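Local structure of translation initiation factor eIF-2B (Pyrococcus horikoshii, 1VB5) at residues A104-S117 with A129-S143. The protein probably catalyses the exchange of GDP for GTP on initiation factor 2, as a regulatory subunit of the archaeal factor aIF2B. Sequence-based numbering, arbitrary orientation.
Sequences AQLIDDGDVIITHS and AKERKKRFKVILTES
A104 and A129 pack methyl to methyl where helices 78-106 and 120-131 end, and the CD1 of I107 rests on the same A129 CB at 3.5 Å. Over this end of helix 78-106 comes K134, whose chain runs extended beyond CG and sets NZ among carbonyls at the C-terminal end of the helix and just beyond it: A104 O at 2.7 Å, I107 O at 2.8 Å and, weakly, Q105 O. With an alanine in place of K134, the carbonyls of A104 and I107 would probably lose their shared donor, and the helix end its polar tie to the loop before strand 136-141. I107 CG2 meanwhile touches F136 CD2. At D109 the carboxylate takes the backbone N-H of R135 on OD1 (2.8 Å, 171°), on its anti side and somewhat out of plane; the guanidinium of R135 stands steeply turned to it, a long salt bridge of charges alone. G110, whose positive phi suits glycine in the type II turn from D108 to D111, gives its N-H to R135 O. From V112 on, the backbones pair in parallel. V112 CG1, anti to its amide nitrogen (chi1 171°), presses tightly on I139 CD1 at 3.4 Å. I113 gives its N-H to K137 O and takes the N-H of I139 on its own O, while its CD1 meets F136 CD1 on the opposite face of the sheet. I114 CG1 lies against I139 CB on the V112 face, and T115 CG2 alongside L140 CB on that of I113. After T115, H116 has its ND1 hydrogen-bonded at the ring edge to T141 OG1 (2.7 Å), while NE2 reaches A198 O. Beyond it, a water bridges S117 O and T141 O. Strand 111-115, helix 120-131 and strand 136-141 thus form a beta-alpha-beta crossover, neighbouring parallel strands in the Rossmann-like sheet of the eIF-2B alpha/beta/delta family.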
ATOM      1  N   ALA B 104     -13.466  17.719  14.626  1.00 23.92           N
ATOM      2  CA  ALA B 104     -12.538  18.845  14.700  1.00 24.34           C
ATOM      3  C   ALA B 104     -12.105  19.087  16.137  1.00 24.50           C
ATOM      4  O   ALA B 104     -10.956  19.438  16.402  1.00 26.53           O
ATOM      5  CB  ALA B 104     -13.196  20.109  14.136  1.00 18.86           C
ATOM      6  N   GLN B 105     -13.042  18.900  17.058  1.00 26.76           N
ATOM      7  CA  GLN B 105     -12.801  19.092  18.484  1.00 25.96           C
ATOM      8  C   GLN B 105     -11.705  18.128  18.949  1.00 27.93           C
ATOM      9  O   GLN B 105     -10.873  18.459  19.796  1.00 28.17           O
ATOM     10  CB  GLN B 105     -14.100  18.815  19.240  1.00 32.35           C
ATOM     11  CG  GLN B 105     -14.269  19.564  20.539  1.00 44.06           C
ATOM     12  CD  GLN B 105     -15.574  19.205  21.229  1.00 50.18           C
ATOM     13  OE1 GLN B 105     -16.644  19.208  20.610  1.00 50.61           O
ATOM     14  NE2 GLN B 105     -15.492  18.892  22.519  1.00 50.82           N
ATOM     15  N   LEU B 106     -11.720  16.931  18.376  1.00 25.83           N
ATOM     16  CA  LEU B 106     -10.751  15.889  18.689  1.00 26.50           C
ATOM     17  C   LEU B 106      -9.329  16.311  18.317  1.00 30.27           C
ATOM     18  O   LEU B 106      -8.380  16.063  19.062  1.00 33.09           O
ATOM     19  CB  LEU B 106     -11.128  14.619  17.927  1.00 30.73           C
ATOM     20  CG  LEU B 106     -10.297  13.343  18.046  1.00 26.45           C
ATOM     21  CD1 LEU B 106     -10.291  12.853  19.490  1.00 19.24           C
ATOM     22  CD2 LEU B 106     -10.908  12.281  17.128  1.00 19.55           C
ATOM     23  N   ILE B 107      -9.191  16.944  17.158  1.00 24.00           N
ATOM     24  CA  ILE B 107      -7.894  17.396  16.665  1.00 23.64           C
ATOM     25  C   ILE B 107      -7.235  18.389  17.629  1.00 26.93           C
ATOM     26  O   ILE B 107      -7.918  19.169  18.293  1.00 26.24           O
ATOM     27  CB  ILE B 107      -8.054  18.034  15.255  1.00 21.70           C
ATOM     28  CG1 ILE B 107      -8.538  16.967  14.268  1.00 25.00           C
ATOM     29  CG2 ILE B 107      -6.735  18.625  14.785  1.00 27.97           C
ATOM     30  CD1 ILE B 107      -8.866  17.482  12.883  1.00 32.87           C
ATOM     31  N   ASP B 108      -5.908  18.343  17.711  1.00 28.89           N
ATOM     32  CA  ASP B 108      -5.158  19.237  18.589  1.00 30.87           C
ATOM     33  C   ASP B 108      -4.061  19.986  17.838  1.00 36.43           C
ATOM     34  O   ASP B 108      -3.626  19.560  16.766  1.00 34.59           O
ATOM     35  CB  ASP B 108      -4.507  18.447  19.727  1.00 36.27           C
ATOM     36  CG  ASP B 108      -5.518  17.839  20.674  1.00 45.05           C
ATOM     37  OD1 ASP B 108      -5.097  17.035  21.534  1.00 49.19           O
ATOM     38  OD2 ASP B 108      -6.723  18.166  20.568  1.00 54.13           O
ATOM     39  N   ASP B 109      -3.615  21.098  18.419  1.00 35.70           N
ATOM     40  CA  ASP B 109      -2.551  21.907  17.835  1.00 31.50           C
ATOM     41  C   ASP B 109      -1.281  21.098  17.740  1.00 32.82           C
ATOM     42  O   ASP B 109      -0.933  20.369  18.669  1.00 39.10           O
ATOM     43  CB  ASP B 109      -2.279  23.144  18.694  1.00 44.86           C
ATOM     44  CG  ASP B 109      -3.152  24.315  18.315  1.00 46.14           C
ATOM     45  OD1 ASP B 109      -3.068  24.754  17.149  1.00 46.77           O
ATOM     46  OD2 ASP B 109      -3.919  24.794  19.179  1.00 58.17           O
ATOM     47  N   GLY B 110      -0.888  21.154  16.586  1.00 29.92           N
ATOM     48  CA  GLY B 110       0.393  20.480  16.463  1.00 21.50           C
ATOM     49  C   GLY B 110       0.274  19.062  15.913  1.00 27.15           C
ATOM     50  O   GLY B 110       1.278  18.380  15.704  1.00 28.00           O
ATOM     51  N   ASP B 111      -0.955  18.610  15.683  1.00 23.31           N
ATOM     52  CA  ASP B 111      -1.190  17.267  15.153  1.00 24.90           C
ATOM     53  C   ASP B 111      -0.661  17.080  13.734  1.00 24.83           C
ATOM     54  O   ASP B 111      -0.561  18.027  12.953  1.00 25.69           O
ATOM     55  CB  ASP B 111      -2.691  16.948  15.104  1.00 24.32           C
ATOM     56  CG  ASP B 111      -3.182  16.153  16.305  1.00 23.37           C
ATOM     57  OD1 ASP B 111      -2.402  15.377  16.903  1.00 25.70           O
ATOM     58  OD2 ASP B 111      -4.380  16.285  16.629  1.00 27.25           O
ATOM     59  N   VAL B 112      -0.321  15.837  13.416  1.00 23.31           N
ATOM     60  CA  VAL B 112       0.095  15.462  12.077  1.00 17.56           C
ATOM     61  C   VAL B 112      -0.891  14.334  11.799  1.00 19.26           C
ATOM     62  O   VAL B 112      -0.780  13.247  12.361  1.00 20.51           O
ATOM     63  CB  VAL B 112       1.532  14.934  12.020  1.00 19.32           C
ATOM     64  CG1 VAL B 112       1.812  14.368  10.624  1.00 19.99           C
ATOM     65  CG2 VAL B 112       2.514  16.072  12.323  1.00 17.52           C
ATOM     66  N   ILE B 113      -1.907  14.647  11.071  1.00 15.51           N
ATOM     67  CA  ILE B 113      -2.974  13.705  10.746  1.00 16.12           C
ATOM     68  C   ILE B 113      -2.686  12.880   9.494  1.00 19.60           C
ATOM     69  O   ILE B 113      -2.380  13.429   8.440  1.00 22.37           O
ATOM     70  CB  ILE B 113      -4.308  14.453  10.523  1.00 16.92           C
ATOM     71  CG1 ILE B 113      -4.597  15.375  11.711  1.00 14.95           C
ATOM     72  CG2 ILE B 113      -5.445  13.457  10.330  1.00 14.03           C
ATOM     73  CD1 ILE B 113      -5.736  16.363  11.454  1.00 17.67           C
ATOM     74  N   ILE B 114      -2.779  11.561   9.610  1.00 16.41           N
ATOM     75  CA  ILE B 114      -2.554  10.706   8.455  1.00 15.48           C
ATOM     76  C   ILE B 114      -3.892  10.089   8.095  1.00 17.40           C
ATOM     77  O   ILE B 114      -4.681   9.733   8.978  1.00 17.03           O
ATOM     78  CB  ILE B 114      -1.514   9.589   8.744  1.00 17.98           C
ATOM     79  CG1 ILE B 114      -1.218   8.817   7.456  1.00 21.32           C
ATOM     80  CG2 ILE B 114      -2.036   8.641   9.808  1.00 19.45           C
ATOM     81  CD1 ILE B 114       0.029   7.943   7.530  1.00 22.86           C
ATOM     82  N   THR B 115      -4.159   9.984   6.798  1.00 15.75           N
ATOM     83  CA  THR B 115      -5.414   9.422   6.336  1.00 18.82           C
ATOM     84  C   THR B 115      -5.167   8.633   5.057  1.00 21.28           C
ATOM     85  O   THR B 115      -4.059   8.649   4.517  1.00 20.80           O
ATOM     86  CB  THR B 115      -6.473  10.544   6.085  1.00 22.57           C
ATOM     87  OG1 THR B 115      -7.758   9.949   5.842  1.00 18.97           O
ATOM     88  CG2 THR B 115      -6.076  11.410   4.895  1.00 13.94           C
ATOM     89  N   HIS B 116      -6.202   7.952   4.576  1.00 17.91           N
ATOM     90  CA  HIS B 116      -6.100   7.120   3.380  1.00 16.92           C
ATOM     91  C   HIS B 116      -7.371   7.293   2.553  1.00 20.74           C
ATOM     92  O   HIS B 116      -8.453   7.474   3.106  1.00 23.87           O
ATOM     93  CB  HIS B 116      -5.911   5.652   3.809  1.00 15.63           C
ATOM     94  CG  HIS B 116      -5.920   4.667   2.679  1.00 19.93           C
ATOM     95  ND1 HIS B 116      -5.070   4.761   1.598  1.00 19.19           N
ATOM     96  CD2 HIS B 116      -6.666   3.555   2.475  1.00 17.74           C
ATOM     97  CE1 HIS B 116      -5.294   3.752   0.775  1.00 18.33           C
ATOM     98  NE2 HIS B 116      -6.256   3.005   1.283  1.00 19.75           N
ATOM     99  N   SER B 117      -7.222   7.262   1.232  1.00 17.16           N
ATOM    100  CA  SER B 117      -8.338   7.419   0.306  1.00 16.66           C
ATOM    101  C   SER B 117      -9.038   8.779   0.463  1.00 20.35           C
ATOM    102  O   SER B 117      -8.479   9.707   1.048  1.00 18.79           O
ATOM    103  CB  SER B 117      -9.343   6.286   0.507  1.00 18.98           C
ATOM    104  OG  SER B 117     -10.307   6.276  -0.528  1.00 16.68           O
ATOM    105  N   ALA B 129     -11.614  22.024  11.601  1.00 26.76           N
ATOM    106  CA  ALA B 129     -10.535  22.191  12.572  1.00 29.70           C
ATOM    107  C   ALA B 129      -9.672  23.389  12.188  1.00 29.32           C
ATOM    108  O   ALA B 129      -9.260  24.170  13.048  1.00 27.13           O
ATOM    109  CB  ALA B 129      -9.677  20.921  12.644  1.00 28.84           C
ATOM    110  N   LYS B 130      -9.395  23.526  10.895  1.00 28.45           N
ATOM    111  CA  LYS B 130      -8.588  24.643  10.412  1.00 30.74           C
ATOM    112  C   LYS B 130      -9.338  25.958  10.609  1.00 23.53           C
ATOM    113  O   LYS B 130      -8.747  26.974  10.962  1.00 24.72           O
ATOM    114  CB  LYS B 130      -8.264  24.474   8.927  1.00 31.07           C
ATOM    115  CG  LYS B 130      -7.468  25.642   8.356  1.00 39.75           C
ATOM    116  CD  LYS B 130      -7.839  25.913   6.903  1.00 54.54           C
ATOM    117  CE  LYS B 130      -9.336  26.210   6.756  1.00 54.64           C
ATOM    118  NZ  LYS B 130      -9.712  26.633   5.376  1.00 45.05           N
ATOM    119  N   GLU B 131     -10.644  25.930  10.373  1.00 25.31           N
ATOM    120  CA  GLU B 131     -11.465  27.123  10.527  1.00 32.18           C
ATOM    121  C   GLU B 131     -11.501  27.582  11.981  1.00 35.80           C
ATOM    122  O   GLU B 131     -11.803  28.741  12.260  1.00 40.81           O
ATOM    123  CB  GLU B 131     -12.888  26.860  10.020  1.00 32.71           C
ATOM    124  CG  GLU B 131     -12.959  26.545   8.524  1.00 47.14           C
ATOM    125  CD  GLU B 131     -14.364  26.181   8.053  1.00 56.61           C
ATOM    126  OE1 GLU B 131     -15.282  27.019   8.194  1.00 61.73           O
ATOM    127  OE2 GLU B 131     -14.550  25.056   7.538  1.00 55.72           O
ATOM    128  N   ARG B 132     -11.183  26.677  12.905  1.00 30.06           N
ATOM    129  CA  ARG B 132     -11.179  27.017  14.321  1.00 26.82           C
ATOM    130  C   ARG B 132      -9.774  27.345  14.797  1.00 30.98           C
ATOM    131  O   ARG B 132      -9.489  27.331  15.994  1.00 35.71           O
ATOM    132  CB  ARG B 132     -11.770  25.879  15.154  1.00 26.81           C
ATOM    133  CG  ARG B 132     -13.253  25.670  14.902  1.00 28.93           C
ATOM    134  CD  ARG B 132     -13.798  24.509  15.703  1.00 30.06           C
ATOM    135  NE  ARG B 132     -15.199  24.258  15.391  1.00 29.89           N
ATOM    136  CZ  ARG B 132     -15.893  23.220  15.851  1.00 34.08           C
ATOM    137  NH1 ARG B 132     -15.314  22.326  16.651  1.00 29.84           N
ATOM    138  NH2 ARG B 132     -17.166  23.074  15.508  1.00 30.64           N
ATOM    139  N   LYS B 133      -8.898  27.629  13.839  1.00 27.87           N
ATOM    140  CA  LYS B 133      -7.520  28.017  14.115  1.00 30.82           C
ATOM    141  C   LYS B 133      -6.576  26.967  14.689  1.00 30.99           C
ATOM    142  O   LYS B 133      -5.568  27.309  15.308  1.00 29.75           O
ATOM    143  CB  LYS B 133      -7.502  29.257  15.016  1.00 38.11           C
ATOM    144  CG  LYS B 133      -8.179  30.485  14.413  1.00 41.63           C
ATOM    145  CD  LYS B 133      -7.578  30.851  13.063  1.00 42.40           C
ATOM    146  CE  LYS B 133      -8.062  32.222  12.585  1.00 44.15           C
ATOM    147  NZ  LYS B 133      -9.539  32.322  12.490  1.00 35.23           N
ATOM    148  N   LYS B 134      -6.883  25.691  14.496  1.00 33.64           N
ATOM    149  CA  LYS B 134      -5.984  24.655  14.985  1.00 31.75           C
ATOM    150  C   LYS B 134      -4.881  24.473  13.949  1.00 29.64           C
ATOM    151  O   LYS B 134      -5.148  24.463  12.752  1.00 24.23           O
ATOM    152  CB  LYS B 134      -6.744  23.344  15.214  1.00 29.72           C
ATOM    153  CG  LYS B 134      -7.566  23.371  16.492  1.00 26.84           C
ATOM    154  CD  LYS B 134      -8.357  22.108  16.720  1.00 27.63           C
ATOM    155  CE  LYS B 134      -9.063  22.171  18.078  1.00 29.80           C
ATOM    156  NZ  LYS B 134      -9.974  21.013  18.302  1.00 29.45           N
ATOM    157  N   ARG B 135      -3.638  24.366  14.405  1.00 31.32           N
ATOM    158  CA  ARG B 135      -2.523  24.186  13.482  1.00 35.61           C
ATOM    159  C   ARG B 135      -2.160  22.716  13.384  1.00 35.61           C
ATOM    160  O   ARG B 135      -1.957  22.046  14.401  1.00 31.63           O
ATOM    161  CB  ARG B 135      -1.293  24.986  13.933  1.00 44.11           C
ATOM    162  CG  ARG B 135      -1.437  26.500  13.801  1.00 50.05           C
ATOM    163  CD  ARG B 135      -2.011  27.123  15.059  1.00 57.85           C
ATOM    164  NE  ARG B 135      -0.988  27.778  15.878  1.00 63.06           N
ATOM    165  CZ  ARG B 135       0.073  27.171  16.406  1.00 67.00           C
ATOM    166  NH1 ARG B 135       0.274  25.874  16.207  1.00 72.81           N
ATOM    167  NH2 ARG B 135       0.936  27.862  17.143  1.00 61.96           N
ATOM    168  N   PHE B 136      -2.074  22.218  12.154  1.00 30.94           N
ATOM    169  CA  PHE B 136      -1.743  20.823  11.925  1.00 26.49           C
ATOM    170  C   PHE B 136      -1.324  20.596  10.480  1.00 29.62           C
ATOM    171  O   PHE B 136      -1.447  21.489   9.638  1.00 30.83           O
ATOM    172  CB  PHE B 136      -2.954  19.949  12.265  1.00 21.27           C
ATOM    173  CG  PHE B 136      -4.190  20.291  11.479  1.00 23.01           C
ATOM    174  CD1 PHE B 136      -4.390  19.767  10.208  1.00 16.68           C
ATOM    175  CD2 PHE B 136      -5.149  21.155  12.006  1.00 23.90           C
ATOM    176  CE1 PHE B 136      -5.526  20.095   9.470  1.00 26.46           C
ATOM    177  CE2 PHE B 136      -6.289  21.489  11.277  1.00 21.46           C
ATOM    178  CZ  PHE B 136      -6.480  20.960  10.008  1.00 21.00           C
ATOM    179  N   LYS B 137      -0.823  19.395  10.207  1.00 24.50           N
ATOM    180  CA  LYS B 137      -0.390  19.010   8.871  1.00 26.06           C
ATOM    181  C   LYS B 137      -1.062  17.683   8.562  1.00 22.66           C
ATOM    182  O   LYS B 137      -1.401  16.922   9.471  1.00 24.11           O
ATOM    183  CB  LYS B 137       1.132  18.831   8.819  1.00 33.21           C
ATOM    184  CG  LYS B 137       1.930  20.059   9.231  1.00 49.70           C
ATOM    185  CD  LYS B 137       3.424  19.755   9.292  1.00 55.07           C
ATOM    186  CE  LYS B 137       4.202  20.916   9.909  1.00 60.58           C
ATOM    187  NZ  LYS B 137       5.660  20.611  10.047  1.00 60.49           N
ATOM    188  N   VAL B 138      -1.246  17.398   7.282  1.00 16.76           N
ATOM    189  CA  VAL B 138      -1.883  16.160   6.882  1.00 18.15           C
ATOM    190  C   VAL B 138      -1.006  15.308   5.968  1.00 24.38           C
ATOM    191  O   VAL B 138      -0.333  15.816   5.076  1.00 21.75           O
ATOM    192  CB  VAL B 138      -3.212  16.437   6.151  1.00 16.37           C
ATOM    193  CG1 VAL B 138      -3.883  15.123   5.768  1.00 15.40           C
ATOM    194  CG2 VAL B 138      -4.128  17.267   7.038  1.00 16.53           C
ATOM    195  N   ILE B 139      -1.009  14.005   6.220  1.00 21.36           N
ATOM    196  CA  ILE B 139      -0.272  13.061   5.398  1.00 18.12           C
ATOM    197  C   ILE B 139      -1.375  12.211   4.800  1.00 19.80           C
ATOM    198  O   ILE B 139      -2.212  11.673   5.526  1.00 23.31           O
ATOM    199  CB  ILE B 139       0.682  12.174   6.239  1.00 17.58           C
ATOM    200  CG1 ILE B 139       1.711  13.054   6.956  1.00 20.88           C
ATOM    201  CG2 ILE B 139       1.387  11.173   5.336  1.00 12.21           C
ATOM    202  CD1 ILE B 139       2.555  12.324   7.987  1.00 23.50           C
ATOM    203  N   LEU B 140      -1.399  12.109   3.477  1.00 22.51           N
ATOM    204  CA  LEU B 140      -2.429  11.328   2.811  1.00 15.38           C
ATOM    205  C   LEU B 140      -1.851  10.500   1.674  1.00 16.97           C
ATOM    206  O   LEU B 140      -0.817  10.843   1.110  1.00 16.42           O
ATOM    207  CB  LEU B 140      -3.510  12.265   2.281  1.00 17.82           C
ATOM    208  CG  LEU B 140      -3.018  13.293   1.266  1.00 17.65           C
ATOM    209  CD1 LEU B 140      -3.401  12.838  -0.134  1.00 15.21           C
ATOM    210  CD2 LEU B 140      -3.633  14.645   1.575  1.00 17.54           C
ATOM    211  N   THR B 141      -2.532   9.412   1.336  1.00 18.13           N
ATOM    212  CA  THR B 141      -2.078   8.525   0.278  1.00 18.63           C
ATOM    213  C   THR B 141      -2.741   8.875  -1.042  1.00 20.70           C
ATOM    214  O   THR B 141      -3.859   9.383  -1.060  1.00 19.19           O
ATOM    215  CB  THR B 141      -2.421   7.056   0.591  1.00 14.60           C
ATOM    216  OG1 THR B 141      -3.847   6.892   0.591  1.00 22.22           O
ATOM    217  CG2 THR B 141      -1.878   6.660   1.939  1.00 13.12           C
ATOM    218  N   GLU B 142      -2.048   8.596  -2.145  1.00 21.19           N
ATOM    219  CA  GLU B 142      -2.591   8.865  -3.468  1.00 22.91           C
ATOM    220  C   GLU B 142      -3.780   7.930  -3.707  1.00 22.66           C
ATOM    221  O   GLU B 142      -4.713   8.278  -4.437  1.00 20.72           O
ATOM    222  CB  GLU B 142      -1.514   8.652  -4.535  1.00 19.95           C
ATOM    223  CG  GLU B 142      -0.963   7.245  -4.604  1.00 32.86           C
ATOM    224  CD  GLU B 142       0.286   7.148  -5.479  1.00 37.14           C
ATOM    225  OE1 GLU B 142       0.812   6.025  -5.653  1.00 35.34           O
ATOM    226  OE2 GLU B 142       0.740   8.194  -5.992  1.00 32.51           O
ATOM    227  N   SER B 143      -3.723   6.747  -3.090  1.00 19.33           N
ATOM    228  CA  SER B 143      -4.779   5.730  -3.155  1.00 22.92           C
ATOM    229  C   SER B 143      -4.984   5.024  -4.493  1.00 27.49           C
ATOM    230  O   SER B 143      -5.911   5.352  -5.242  1.00 26.09           O
ATOM    231  CB  SER B 143      -6.121   6.330  -2.718  1.00 20.60           C
ATOM    232  OG  SER B 143      -6.000   7.005  -1.478  1.00 28.61           O
TER
HETATM  233  O   HOH W   1      -5.611   9.872   1.172  1.00 19.02           O